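Local coordinates for replication protein B (Plasmid RSF1010, PDB 3H20) that acts as a plasmid primase, a nucleotidyltransferase that supports the replication of RSF1010, which proceeds exclusively in leading-strand mode, at residues G11-L14 and K15-C19; A41-V44 and L45-T48; F82-D85 and D86-A89. One frame throughout, in Å; residues are numbered along the deposited sequence.

Interaction 1 (G11-L14 and K15-C19); sequences GRQL and KAMGC
A chi1 of -180° swings Gln13 CG away from the backbone N, and one of -73° sets Met17 CG opposite its carbonyl carbon, so that the two side chains lie side by side, pointing the same way. They form an i, i+4 pair in the last turns of helix 6-17, at its C-terminal end, where Gly18, the first residue to leave helical angles, ends the helix. The thioether SD of Met17 lies alongside the Gln13 stem, 3.9 Å from Gln13 CG and 4.0 Å from Gln13 NE2. Methionine suits this place because its unbranched chain can bend at the tip, here at chi3, between the Gln13 stem and Ile63 and Leu96 of two neighbouring strands. The Gln13 amide is buried yet satisfied: its OE1 accepts from Ala147 N and its NE2 donates to Arg145 O. This glutamine ties the helix to the backbone of Arg145, itself part of the diphosphate pocket, and of Ala147 just after that short strand. In the backbone of the pair, Met17 N donates to Gln13 O over 2.9 Å. Small Ala16 suits its buried position beside Leu96. Gly18 adopts positive phi (82°), a region that favours glycine, and its N donates to Leu14 O at 2.8 Å. Leu14 O also accepts a hydrogen bond from a water 2.9 Å away, and that water donates again to Cys19 O at 2.7 Å.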
ATOM      1  N   GLY A  11     -11.648   9.485  29.118  1.00 31.78           N
ATOM      2  CA  GLY A  11     -10.552   9.381  30.090  1.00 33.01           C
ATOM      3  C   GLY A  11      -9.981   7.974  30.235  1.00 32.90           C
ATOM      4  O   GLY A  11      -8.763   7.804  30.210  1.00 32.93           O
ATOM      5  N   ARG A  12     -10.853   6.973  30.402  1.00 32.72           N
ATOM      6  CA  ARG A  12     -10.416   5.566  30.459  1.00 33.91           C
ATOM      7  C   ARG A  12      -9.793   5.065  29.162  1.00 33.01           C
ATOM      8  O   ARG A  12      -8.809   4.328  29.212  1.00 32.70           O
ATOM      9  CB  ARG A  12     -11.558   4.622  30.849  1.00 33.66           C
ATOM     10  CG  ARG A  12     -12.012   4.746  32.283  1.00 37.24           C
ATOM     11  CD  ARG A  12     -13.214   3.839  32.569  1.00 38.00           C
ATOM     12  NE  ARG A  12     -13.661   4.039  33.947  1.00 46.17           N
ATOM     13  CZ  ARG A  12     -14.681   3.409  34.528  1.00 49.90           C
ATOM     14  NH1 ARG A  12     -15.407   2.513  33.862  1.00 52.73           N
ATOM     15  NH2 ARG A  12     -14.975   3.675  35.794  1.00 52.30           N
ATOM     16  N   GLN A  13     -10.360   5.457  28.014  1.00 32.23           N
ATOM     17  CA  GLN A  13      -9.822   5.040  26.705  1.00 32.56           C
ATOM     18  C   GLN A  13      -8.418   5.607  26.452  1.00 32.74           C
ATOM     19  O   GLN A  13      -7.511   4.866  26.055  1.00 32.38           O
ATOM     20  CB  GLN A  13     -10.785   5.369  25.542  1.00 32.45           C
ATOM     21  CG  GLN A  13     -10.254   4.938  24.141  1.00 32.29           C
ATOM     22  CD  GLN A  13     -11.300   4.935  23.017  1.00 33.44           C
ATOM     23  OE1 GLN A  13     -12.516   5.020  23.254  1.00 32.69           O
ATOM     24  NE2 GLN A  13     -10.820   4.790  21.770  1.00 33.04           N
ATOM     25  N   LEU A  14      -8.240   6.909  26.689  1.00 32.15           N
ATOM     26  CA  LEU A  14      -6.912   7.553  26.583  1.00 33.32           C
ATOM     27  C   LEU A  14      -5.851   6.918  27.493  1.00 33.70           C
ATOM     28  O   LEU A  14      -4.703   6.731  27.069  1.00 34.82           O
ATOM     29  CB  LEU A  14      -6.984   9.071  26.857  1.00 32.81           C
ATOM     30  CG  LEU A  14      -7.957   9.917  26.015  1.00 33.13           C
ATOM     31  CD1 LEU A  14      -7.969  11.387  26.471  1.00 33.28           C
ATOM     32  CD2 LEU A  14      -7.656   9.824  24.526  1.00 34.14           C
ATOM     33  N   LYS A  15      -6.221   6.596  28.732  1.00 33.84           N
ATOM     34  CA  LYS A  15      -5.281   5.952  29.652  1.00 35.24           C
ATOM     35  C   LYS A  15      -4.891   4.571  29.140  1.00 34.84           C
ATOM     36  O   LYS A  15      -3.706   4.215  29.171  1.00 34.64           O
ATOM     37  CB  LYS A  15      -5.843   5.853  31.081  1.00 35.17           C
ATOM     38  CG  LYS A  15      -4.889   5.143  32.086  1.00 36.81           C
ATOM     39  CD  LYS A  15      -5.573   4.913  33.432  1.00 37.95           C
ATOM     40  CE  LYS A  15      -4.914   3.790  34.232  1.00 43.06           C
ATOM     41  NZ  LYS A  15      -5.517   3.697  35.592  1.00 45.03           N
ATOM     42  N   ALA A  16      -5.882   3.808  28.660  1.00 34.34           N
ATOM     43  CA  ALA A  16      -5.649   2.439  28.188  1.00 34.61           C
ATOM     44  C   ALA A  16      -4.792   2.441  26.923  1.00 34.73           C
ATOM     45  O   ALA A  16      -3.957   1.541  26.711  1.00 34.85           O
ATOM     46  CB  ALA A  16      -6.970   1.736  27.924  1.00 34.47           C
ATOM     47  N   MET A  17      -5.013   3.438  26.075  1.00 34.39           N
ATOM     48  CA  MET A  17      -4.189   3.617  24.871  1.00 34.74           C
ATOM     49  C   MET A  17      -2.780   4.053  25.269  1.00 35.74           C
ATOM     50  O   MET A  17      -1.795   3.569  24.719  1.00 36.21           O
ATOM     51  CB  MET A  17      -4.838   4.598  23.902  1.00 34.52           C
ATOM     52  CG  MET A  17      -6.080   4.010  23.182  1.00 34.01           C
ATOM     53  SD  MET A  17      -6.896   5.210  22.105  1.00 34.84           S
ATOM     54  CE  MET A  17      -5.864   5.097  20.638  1.00 34.90           C
ATOM     55  N   GLY A  18      -2.696   4.960  26.239  1.00 36.12           N
ATOM     56  CA  GLY A  18      -1.428   5.307  26.858  1.00 36.47           C
ATOM     57  C   GLY A  18      -0.543   6.313  26.147  1.00 36.74           C
ATOM     58  O   GLY A  18       0.549   6.613  26.641  1.00 36.52           O
ATOM     59  N   CYS A  19      -0.993   6.839  25.008  1.00 36.18           N
ATOM     60  CA  CYS A  19      -0.188   7.799  24.240  1.00 36.74           C
ATOM     61  C   CYS A  19      -0.132   9.173  24.902  1.00 36.77           C
ATOM     62  O   CYS A  19      -1.062   9.572  25.625  1.00 36.60           O
ATOM     63  CB  CYS A  19      -0.735   7.974  22.819  1.00 36.40           C
ATOM     64  SG  CYS A  19      -1.285   6.468  22.024  1.00 39.25           S
TER
HETATM   65  O   HOH W   1      -2.714   8.791  27.625  1.00 27.19           O

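Interaction 2 (A41-V44 and L45-T48); sequences AAEV and LQNT
Glu43 and Gln46 cross obliquely on the outer side of helix 41-46, one and a half turns joined at Asn47, the N-cap position of the next helix, 48-56; the carboxylate and amide planes are 30° apart. They meet through the Glu43 stem, Gln46 OE1 lying 4.1 Å from Glu43 CG, while the acid turns back toward the start of the helix. Glutamate suits this place, three residues into the helix, because its OE1 can reach back to accept from Ser40 N, just before the first turn. Asn47 folds its side chain back over the last turn. Its CG stands beside the backbone N (chi1 -81°), and the turn about chi2 then brings ND2, rather than OD1, to 2.8 Å from Glu43 O. The amide donates from above the carbonyl plane, 36° out of it, and not along a lone pair. Asparagine fits here because its short amide can supplement the backbone bonds of its own N to Glu43 O and Val44 O, both weak. Val44 and Leu45 are apolar: Val44 rests on Ile24 and Trp39 of the adjoining sheet, whereas Leu45 reaches Ile10 of helix 6-17. Thr48 opens the next helix, and its side chain binds back: Thr48 OG1 donates to Leu45 O at 3.0 Å, from the same face of that carbonyl as Thr48 N, 3.2 Å away.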
ATOM      1  N   ALA A  41      -3.601  14.192  25.450  1.00 28.58           N
ATOM      2  CA  ALA A  41      -4.745  13.646  26.176  1.00 29.23           C
ATOM      3  C   ALA A  41      -5.530  14.738  26.932  1.00 29.22           C
ATOM      4  O   ALA A  41      -6.766  14.755  26.899  1.00 29.71           O
ATOM      5  CB  ALA A  41      -4.293  12.519  27.138  1.00 29.40           C
ATOM      6  N   ALA A  42      -4.812  15.655  27.589  1.00 29.26           N
ATOM      7  CA  ALA A  42      -5.429  16.784  28.296  1.00 29.39           C
ATOM      8  C   ALA A  42      -6.248  17.671  27.355  1.00 29.39           C
ATOM      9  O   ALA A  42      -7.335  18.163  27.728  1.00 29.26           O
ATOM     10  CB  ALA A  42      -4.352  17.617  29.021  1.00 28.88           C
ATOM     11  N   GLU A  43      -5.724  17.884  26.144  1.00 29.15           N
ATOM     12  CA  GLU A  43      -6.407  18.687  25.129  1.00 30.26           C
ATOM     13  C   GLU A  43      -7.646  17.981  24.544  1.00 29.39           C
ATOM     14  O   GLU A  43      -8.633  18.645  24.223  1.00 29.87           O
ATOM     15  CB  GLU A  43      -5.437  19.145  24.018  1.00 30.37           C
ATOM     16  CG  GLU A  43      -4.337  20.101  24.498  1.00 32.50           C
ATOM     17  CD  GLU A  43      -3.240  20.358  23.459  1.00 32.71           C
ATOM     18  OE1 GLU A  43      -2.991  19.491  22.597  1.00 34.32           O
ATOM     19  OE2 GLU A  43      -2.613  21.433  23.521  1.00 36.94           O
ATOM     20  N   VAL A  44      -7.601  16.653  24.418  1.00 29.09           N
ATOM     21  CA  VAL A  44      -8.770  15.870  23.972  1.00 29.15           C
ATOM     22  C   VAL A  44      -9.930  16.087  24.961  1.00 29.58           C
ATOM     23  O   VAL A  44     -11.048  16.416  24.562  1.00 30.04           O
ATOM     24  CB  VAL A  44      -8.463  14.352  23.843  1.00 29.28           C
ATOM     25  CG1 VAL A  44      -9.710  13.579  23.382  1.00 29.28           C
ATOM     26  CG2 VAL A  44      -7.291  14.101  22.860  1.00 29.25           C
ATOM     27  N   LEU A  45      -9.637  15.933  26.252  1.00 29.40           N
ATOM     28  CA  LEU A  45     -10.620  16.178  27.306  1.00 29.86           C
ATOM     29  C   LEU A  45     -11.115  17.626  27.343  1.00 30.28           C
ATOM     30  O   LEU A  45     -12.317  17.878  27.528  1.00 30.58           O
ATOM     31  CB  LEU A  45     -10.058  15.714  28.669  1.00 29.48           C
ATOM     32  CG  LEU A  45      -9.976  14.171  28.791  1.00 29.21           C
ATOM     33  CD1 LEU A  45      -9.111  13.702  29.965  1.00 31.12           C
ATOM     34  CD2 LEU A  45     -11.370  13.551  28.918  1.00 30.25           C
ATOM     35  N   GLN A  46     -10.198  18.579  27.137  1.00 30.62           N
ATOM     36  CA  GLN A  46     -10.534  20.007  27.083  1.00 31.62           C
ATOM     37  C   GLN A  46     -11.519  20.317  25.954  1.00 31.56           C
ATOM     38  O   GLN A  46     -12.298  21.274  26.034  1.00 30.54           O
ATOM     39  CB  GLN A  46      -9.255  20.826  26.861  1.00 31.83           C
ATOM     40  CG  GLN A  46      -9.357  22.299  27.167  1.00 33.85           C
ATOM     41  CD  GLN A  46      -8.090  23.076  26.800  1.00 34.13           C
ATOM     42  OE1 GLN A  46      -7.106  22.503  26.335  1.00 38.17           O
ATOM     43  NE2 GLN A  46      -8.114  24.383  27.023  1.00 36.16           N
ATOM     44  N   ASN A  47     -11.456  19.518  24.892  1.00 31.43           N
ATOM     45  CA  ASN A  47     -12.291  19.741  23.700  1.00 32.09           C
ATOM     46  C   ASN A  47     -13.565  18.890  23.652  1.00 31.95           C
ATOM     47  O   ASN A  47     -14.272  18.868  22.647  1.00 32.59           O
ATOM     48  CB  ASN A  47     -11.453  19.540  22.431  1.00 32.27           C
ATOM     49  CG  ASN A  47     -10.620  20.755  22.091  1.00 33.15           C
ATOM     50  OD1 ASN A  47     -11.138  21.744  21.576  1.00 34.95           O
ATOM     51  ND2 ASN A  47      -9.324  20.700  22.393  1.00 33.12           N
ATOM     52  N   THR A  48     -13.873  18.207  24.746  1.00 32.20           N
ATOM     53  CA  THR A  48     -15.057  17.347  24.800  1.00 32.28           C
ATOM     54  C   THR A  48     -16.380  18.102  24.498  1.00 31.56           C
ATOM     55  O   THR A  48     -17.225  17.586  23.761  1.00 31.26           O
ATOM     56  CB  THR A  48     -15.107  16.539  26.112  1.00 32.87           C
ATOM     57  OG1 THR A  48     -13.949  15.689  26.171  1.00 35.33           O
ATOM     58  CG2 THR A  48     -16.353  15.633  26.178  1.00 33.40           C
TER

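Interaction 3 (F82-D85 and D86-A89); sequences FDLD and DMKA
Leu84 and Met87 make up the buried side of this stretch, crossing at an angle with Leu84 CD2 4.2 Å from Met87 SD. The closer packing lies at the base of the methionine: with CG anti to its carbonyl carbon (chi1 -68°), Met87 CG is laid 3.2 Å from Asp83 O. Both residues face the strands, meeting Leu79 together, with Tyr105 and Ala107 beside Leu84 and Val109 beside Met87; apolar chains, one branched and one unbranched, suit a buried place against Leu79, Ala107 and Val109. The solvent side is looser and polar. Asp83 and Asp86 keep their carboxylates apart, Asp83 OD1 lying 5.3 Å from Asp86 OD2, and a water near both probably eases the like charges. Asp83 OD2 has its firmer partner in Ser80 N, just before the helix. Asp85 and Lys88 are likewise linked by water rather than directly: Lys88 NZ donates to it over 2.9 Å, and the water donates onward to Asp85 OD1. The lysine, extended beyond CG, makes its salt bridge with Glu170. Four i, i+4 backbone bonds run beneath both sides, among them Lys88 N to Leu84 O at 3.0 Å, and the whole is an amphipathic helix packed on a face of an antiparallel beta sheet.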
ATOM      1  N   PHE A  82     -17.032 -13.639  19.840  1.00 31.43           N
ATOM      2  CA  PHE A  82     -16.351 -14.931  19.728  1.00 31.45           C
ATOM      3  C   PHE A  82     -14.913 -14.789  19.237  1.00 30.76           C
ATOM      4  O   PHE A  82     -14.021 -15.517  19.695  1.00 30.48           O
ATOM      5  CB  PHE A  82     -17.141 -15.874  18.806  1.00 32.12           C
ATOM      6  CG  PHE A  82     -18.577 -16.060  19.219  1.00 33.43           C
ATOM      7  CD1 PHE A  82     -18.916 -16.989  20.195  1.00 34.24           C
ATOM      8  CD2 PHE A  82     -19.589 -15.290  18.641  1.00 35.78           C
ATOM      9  CE1 PHE A  82     -20.235 -17.168  20.585  1.00 35.27           C
ATOM     10  CE2 PHE A  82     -20.918 -15.448  19.030  1.00 36.94           C
ATOM     11  CZ  PHE A  82     -21.241 -16.396  20.003  1.00 36.25           C
ATOM     12  N   ASP A  83     -14.692 -13.867  18.297  1.00 30.32           N
ATOM     13  CA  ASP A  83     -13.340 -13.520  17.840  1.00 30.08           C
ATOM     14  C   ASP A  83     -12.473 -13.036  19.004  1.00 30.35           C
ATOM     15  O   ASP A  83     -11.302 -13.394  19.095  1.00 30.30           O
ATOM     16  CB  ASP A  83     -13.379 -12.398  16.787  1.00 29.79           C
ATOM     17  CG  ASP A  83     -13.995 -12.828  15.464  1.00 30.71           C
ATOM     18  OD1 ASP A  83     -13.964 -14.037  15.117  1.00 30.90           O
ATOM     19  OD2 ASP A  83     -14.531 -11.932  14.763  1.00 29.78           O
ATOM     20  N   LEU A  84     -13.053 -12.215  19.888  1.00 30.25           N
ATOM     21  CA  LEU A  84     -12.330 -11.711  21.069  1.00 31.44           C
ATOM     22  C   LEU A  84     -11.949 -12.822  22.054  1.00 31.36           C
ATOM     23  O   LEU A  84     -10.866 -12.783  22.648  1.00 31.38           O
ATOM     24  CB  LEU A  84     -13.146 -10.623  21.780  1.00 31.38           C
ATOM     25  CG  LEU A  84     -13.265  -9.307  21.003  1.00 33.38           C
ATOM     26  CD1 LEU A  84     -14.437  -8.476  21.518  1.00 35.41           C
ATOM     27  CD2 LEU A  84     -11.956  -8.525  21.098  1.00 33.80           C
ATOM     28  N   ASP A  85     -12.856 -13.783  22.239  1.00 31.40           N
ATOM     29  CA  ASP A  85     -12.593 -14.990  23.040  1.00 31.56           C
ATOM     30  C   ASP A  85     -11.369 -15.748  22.522  1.00 31.89           C
ATOM     31  O   ASP A  85     -10.504 -16.174  23.301  1.00 31.71           O
ATOM     32  CB  ASP A  85     -13.801 -15.936  23.018  1.00 31.43           C
ATOM     33  CG  ASP A  85     -15.030 -15.377  23.731  1.00 32.70           C
ATOM     34  OD1 ASP A  85     -14.893 -14.600  24.684  1.00 33.28           O
ATOM     35  OD2 ASP A  85     -16.156 -15.756  23.342  1.00 34.05           O
ATOM     36  N   ASP A  86     -11.308 -15.939  21.204  1.00 31.66           N
ATOM     37  CA  ASP A  86     -10.162 -16.587  20.569  1.00 31.92           C
ATOM     38  C   ASP A  86      -8.869 -15.781  20.757  1.00 31.92           C
ATOM     39  O   ASP A  86      -7.840 -16.346  21.113  1.00 31.45           O
ATOM     40  CB  ASP A  86     -10.440 -16.844  19.080  1.00 31.97           C
ATOM     41  CG  ASP A  86     -11.441 -17.966  18.855  1.00 32.53           C
ATOM     42  OD1 ASP A  86     -11.828 -18.632  19.840  1.00 32.31           O
ATOM     43  OD2 ASP A  86     -11.839 -18.199  17.687  1.00 33.38           O
ATOM     44  N   MET A  87      -8.936 -14.468  20.522  1.00 32.25           N
ATOM     45  CA  MET A  87      -7.772 -13.573  20.687  1.00 32.87           C
ATOM     46  C   MET A  87      -7.143 -13.702  22.074  1.00 32.86           C
ATOM     47  O   MET A  87      -5.924 -13.901  22.202  1.00 34.21           O
ATOM     48  CB  MET A  87      -8.158 -12.110  20.398  1.00 32.36           C
ATOM     49  CG  MET A  87      -8.509 -11.823  18.910  1.00 32.80           C
ATOM     50  SD  MET A  87      -8.969 -10.086  18.626  1.00 35.23           S
ATOM     51  CE  MET A  87      -7.396  -9.270  18.933  1.00 33.63           C
ATOM     52  N   LYS A  88      -7.969 -13.597  23.110  1.00 32.77           N
ATOM     53  CA  LYS A  88      -7.511 -13.736  24.499  1.00 32.89           C
ATOM     54  C   LYS A  88      -6.861 -15.098  24.794  1.00 32.43           C
ATOM     55  O   LYS A  88      -5.821 -15.156  25.465  1.00 31.88           O
ATOM     56  CB  LYS A  88      -8.660 -13.474  25.476  1.00 32.77           C
ATOM     57  CG  LYS A  88      -9.112 -12.011  25.535  1.00 33.40           C
ATOM     58  CD  LYS A  88     -10.334 -11.862  26.456  1.00 34.87           C
ATOM     59  CE  LYS A  88     -10.854 -10.434  26.458  1.00 36.56           C
ATOM     60  NZ  LYS A  88     -11.980 -10.288  27.433  1.00 39.44           N
ATOM     61  N   ALA A  89      -7.466 -16.181  24.292  1.00 31.87           N
ATOM     62  CA  ALA A  89      -6.991 -17.542  24.564  1.00 31.94           C
ATOM     63  C   ALA A  89      -5.712 -17.890  23.793  1.00 31.69           C
ATOM     64  O   ALA A  89      -5.089 -18.933  24.034  1.00 31.61           O
ATOM     65  CB  ALA A  89      -8.093 -18.565  24.256  1.00 32.27           C
TER
HETATM   66  O   HOH W   2     -14.141 -16.559  16.084  1.00 33.68           O
HETATM   67  O   HOH W   3     -13.792 -11.664  25.699  1.00 42.31           O

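Overall arrangement
All three contacts are single helical stretches within the primase N-terminal domain, but their surroundings differ. Interactions 1 and 2 touch: Leu14 CD1 packs 4.0 Å from Val44 CB, so helices 6-17 and 41-46 share one apolar seam. Interaction 1 is the more buried, lying between strands 59-65 and 96-99 of the two sheets; the buried amide of Gln13 goes to backbone beside the diphosphate pocket, while Arg12 and Lys15 stay on the exposed side. In interaction 2, Glu43, Asn47 and Thr48 bond to backbone at or beside the helix ends. Interaction 3 stands apart, its nearest atoms about 13 Å from interaction 1, on strands 73-79 and 104-110; there carboxylates, lysine and water dominate the open face.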